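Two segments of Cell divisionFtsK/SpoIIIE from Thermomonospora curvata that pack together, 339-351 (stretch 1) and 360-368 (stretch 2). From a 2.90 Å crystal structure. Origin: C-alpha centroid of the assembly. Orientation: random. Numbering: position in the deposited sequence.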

# COMPACT_ATOMS: atom_id res chain seq x y z
N PHE A 339 38.24 4.14 9.56
CA PHE A 339 38.43 3.82 8.15
C PHE A 339 37.12 3.69 7.38
O PHE A 339 36.10 3.26 7.93
CB PHE A 339 39.22 2.53 7.99
CG PHE A 339 40.64 2.61 8.49
CD1 PHE A 339 41.61 3.27 7.76
CD2 PHE A 339 41.00 2.01 9.68
CE1 PHE A 339 42.91 3.34 8.21
CE2 PHE A 339 42.30 2.07 10.14
CZ PHE A 339 43.25 2.74 9.41
N VAL A 340 37.16 4.06 6.11
CA VAL A 340 36.09 3.74 5.17
C VAL A 340 36.72 3.04 3.98
O VAL A 340 37.29 3.68 3.09
CB VAL A 340 35.32 4.98 4.71
CG1 VAL A 340 34.27 4.59 3.67
CG2 VAL A 340 34.66 5.66 5.89
N LEU A 341 36.63 1.71 3.96
CA LEU A 341 37.30 0.91 2.95
C LEU A 341 36.37 0.61 1.78
O LEU A 341 35.36 -0.07 1.94
CB LEU A 341 37.82 -0.38 3.57
CG LEU A 341 38.65 -0.15 4.84
CD1 LEU A 341 39.08 -1.46 5.47
CD2 LEU A 341 39.85 0.74 4.54
N VAL A 342 36.71 1.13 0.61
CA VAL A 342 35.85 1.01 -0.56
C VAL A 342 36.56 0.37 -1.75
O VAL A 342 37.66 0.77 -2.11
CB VAL A 342 35.32 2.40 -0.99
CG1 VAL A 342 34.41 2.27 -2.20
CG2 VAL A 342 34.60 3.07 0.16
N ASP A 343 35.92 -0.64 -2.34
CA ASP A 343 36.41 -1.25 -3.56
C ASP A 343 35.29 -1.27 -4.60
O ASP A 343 34.22 -1.83 -4.35
CB ASP A 343 36.92 -2.66 -3.30
CG ASP A 343 37.82 -3.18 -4.42
OD1 ASP A 343 37.76 -2.63 -5.54
OD2 ASP A 343 38.58 -4.13 -4.18
N PHE A 344 35.53 -0.65 -5.75
CA PHE A 344 34.52 -0.55 -6.79
C PHE A 344 34.16 -1.91 -7.37
O PHE A 344 32.99 -2.21 -7.60
CB PHE A 344 34.99 0.38 -7.91
CG PHE A 344 34.03 0.46 -9.07
CD1 PHE A 344 32.82 1.12 -8.93
CD2 PHE A 344 34.35 -0.11 -10.28
CE1 PHE A 344 31.94 1.20 -9.99
CE2 PHE A 344 33.47 -0.04 -11.35
CZ PHE A 344 32.27 0.62 -11.20
N LYS A 345 35.18 -2.74 -7.60
CA LYS A 345 34.96 -4.09 -8.10
C LYS A 345 35.05 -5.10 -6.96
O LYS A 345 35.50 -4.78 -5.87
CB LYS A 345 35.97 -4.42 -9.20
CG LYS A 345 36.14 -3.31 -10.23
CD LYS A 345 36.94 -3.76 -11.44
CE LYS A 345 36.41 -5.07 -12.00
NZ LYS A 345 37.05 -5.43 -13.29
N GLY A 346 34.61 -6.33 -7.23
CA GLY A 346 34.53 -7.35 -6.20
C GLY A 346 35.87 -7.85 -5.67
O GLY A 346 36.12 -9.05 -5.63
N GLY A 347 36.72 -6.92 -5.26
CA GLY A 347 38.01 -7.27 -4.71
C GLY A 347 37.92 -7.64 -3.24
O GLY A 347 37.16 -7.04 -2.49
N ALA A 348 38.69 -8.64 -2.83
CA ALA A 348 38.72 -9.07 -1.44
C ALA A 348 39.92 -8.46 -0.72
O ALA A 348 40.57 -9.11 0.09
CB ALA A 348 38.76 -10.58 -1.35
N THR A 349 40.21 -7.20 -1.04
CA THR A 349 41.33 -6.49 -0.45
C THR A 349 41.16 -6.34 1.06
O THR A 349 42.08 -6.63 1.83
CB THR A 349 41.50 -5.09 -1.06
OG1 THR A 349 41.66 -5.20 -2.48
CG2 THR A 349 42.71 -4.39 -0.48
N PHE A 350 39.98 -5.91 1.48
CA PHE A 350 39.72 -5.65 2.89
C PHE A 350 38.95 -6.78 3.55
O PHE A 350 38.17 -6.56 4.48
CB PHE A 350 38.96 -4.33 3.05
CG PHE A 350 39.46 -3.24 2.15
CD1 PHE A 350 40.61 -2.54 2.46
CD2 PHE A 350 38.77 -2.91 0.99
CE1 PHE A 350 41.07 -1.53 1.63
CE2 PHE A 350 39.22 -1.91 0.16
CZ PHE A 350 40.37 -1.21 0.48
N LEU A 351 39.16 -8.00 3.07
CA LEU A 351 38.48 -9.17 3.63
C LEU A 351 39.10 -9.57 4.96
O LEU A 351 40.22 -10.08 5.01
CB LEU A 351 38.53 -10.34 2.65
CG LEU A 351 37.84 -11.62 3.10
CD1 LEU A 351 36.39 -11.35 3.49
CD2 LEU A 351 37.91 -12.69 2.01
N SER A 360 34.61 1.68 9.98
CA SER A 360 33.22 2.08 10.04
C SER A 360 32.39 1.36 9.00
O SER A 360 31.22 1.03 9.23
CB SER A 360 33.09 3.60 9.86
OG SER A 360 31.73 3.98 9.77
N ALA A 361 32.99 1.10 7.84
CA ALA A 361 32.27 0.47 6.74
C ALA A 361 33.21 -0.16 5.71
O ALA A 361 34.24 0.42 5.35
CB ALA A 361 31.36 1.47 6.06
N ILE A 362 32.85 -1.35 5.24
CA ILE A 362 33.55 -1.99 4.13
C ILE A 362 32.60 -2.10 2.94
O ILE A 362 31.79 -3.02 2.86
CB ILE A 362 34.07 -3.38 4.50
CG1 ILE A 362 35.03 -3.30 5.69
CG2 ILE A 362 34.78 -4.02 3.32
CD1 ILE A 362 35.58 -4.63 6.13
N ILE A 363 32.71 -1.16 2.01
CA ILE A 363 31.84 -1.13 0.84
C ILE A 363 32.51 -1.81 -0.35
O ILE A 363 33.32 -1.21 -1.04
CB ILE A 363 31.46 0.30 0.46
CG1 ILE A 363 30.97 1.06 1.70
CG2 ILE A 363 30.40 0.30 -0.62
CD1 ILE A 363 30.67 2.52 1.44
N THR A 364 32.16 -3.08 -0.57
CA THR A 364 32.75 -3.85 -1.65
C THR A 364 31.75 -4.12 -2.77
O THR A 364 30.54 -4.13 -2.54
CB THR A 364 33.30 -5.20 -1.14
OG1 THR A 364 33.69 -6.01 -2.26
CG2 THR A 364 32.24 -5.93 -0.33
N ASN A 365 32.27 -4.32 -3.98
CA ASN A 365 31.47 -4.69 -5.14
C ASN A 365 30.37 -3.68 -5.45
O ASN A 365 29.22 -3.86 -5.04
CB ASN A 365 30.86 -6.08 -4.92
CG ASN A 365 30.29 -6.67 -6.19
OD1 ASN A 365 30.52 -6.16 -7.29
ND2 ASN A 365 29.55 -7.76 -6.06
N LEU A 366 30.73 -2.63 -6.17
CA LEU A 366 29.77 -1.59 -6.54
C LEU A 366 29.51 -1.58 -8.04
O LEU A 366 28.60 -0.91 -8.52
CB LEU A 366 30.27 -0.22 -6.09
CG LEU A 366 30.35 0.01 -4.59
CD1 LEU A 366 30.78 1.43 -4.28
CD2 LEU A 366 29.01 -0.31 -3.94
N GLU A 367 30.33 -2.32 -8.78
CA GLU A 367 30.19 -2.40 -10.23
C GLU A 367 28.87 -3.05 -10.63
O GLU A 367 28.36 -2.82 -11.73
CB GLU A 367 31.36 -3.18 -10.84
CG GLU A 367 31.27 -4.68 -10.63
CD GLU A 367 32.56 -5.41 -10.94
OE1 GLU A 367 33.20 -5.09 -11.96
OE2 GLU A 367 32.94 -6.31 -10.16
N GLU A 368 28.33 -3.86 -9.73
CA GLU A 368 27.09 -4.58 -10.00
C GLU A 368 25.88 -3.71 -9.66
O GLU A 368 25.23 -3.17 -10.56
CB GLU A 368 27.05 -5.89 -9.21
CG GLU A 368 28.18 -6.83 -9.58
CD GLU A 368 28.16 -8.12 -8.79
OE1 GLU A 368 27.31 -8.25 -7.89
OE2 GLU A 368 29.00 -9.01 -9.07

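Strand 339-343 and the strand through 361-364 run side by side in parallel, their axes 6° apart and 4.8 Å at closest approach. The bonding follows the parallel rule: one residue gives its N to one neighbor and its O to another two positions on. Leu341 N donates to Ala361 O (3.1 Å), and Leu341 O accepts from Ile363 N (2.9 Å). Ile363 O then receives Asp343 N (3.0 Å), while at the start of the pairing Ser360 N reaches Phe339 O (3.0 Å). CA-H...O contacts fill the gaps, from Ile362 CA to Leu341 O and from Val342 CA to Ile363 O, each 3.4 Å.

Further along, Phe344 O accepts two hydrogen bonds, from Leu366 N (2.7 Å) and Glu367 N (2.9 Å), so the backbone tie continues beyond the Val342-Ile363 pair.

Paired residues put their side chains on the same face. Val342 and Ile363 share one, with Val342 CG2 4.2 Å from Ile363 CD1; Val342 CG1 also lies 4.3 Å from Leu366 CD1, extending the apolar patch beyond the strand. On the other face, Leu341 CD1 stands 4.5 Å from Ile362 CG1, and Phe350, in the beta turn from Ala348 to Leu351, brings its CB to 4.2 Å from Ile362 CG2.

The CA-to-CB bond of Phe344 points away from the second stretch, yet its ring comes nearer. Glu367 CB sits over the ring face, 4.2 Å from the Phe344 centroid, a CH-pi contact made by the aliphatic part of an acidic residue. The Glu367 carboxylate also reaches the loop: Lys345 CE lies 3.2 Å from Glu367 OE1, though Lys345 NZ stays 4.1 Å from it, beyond a salt bridge, and Glu367 OE2 takes a weak hydrogen bond from Gly346 N at 3.4 Å. At Gly347, an ideal CB would fall 2.1 Å from Asp343 OD2, so in this conformation there is no room for it.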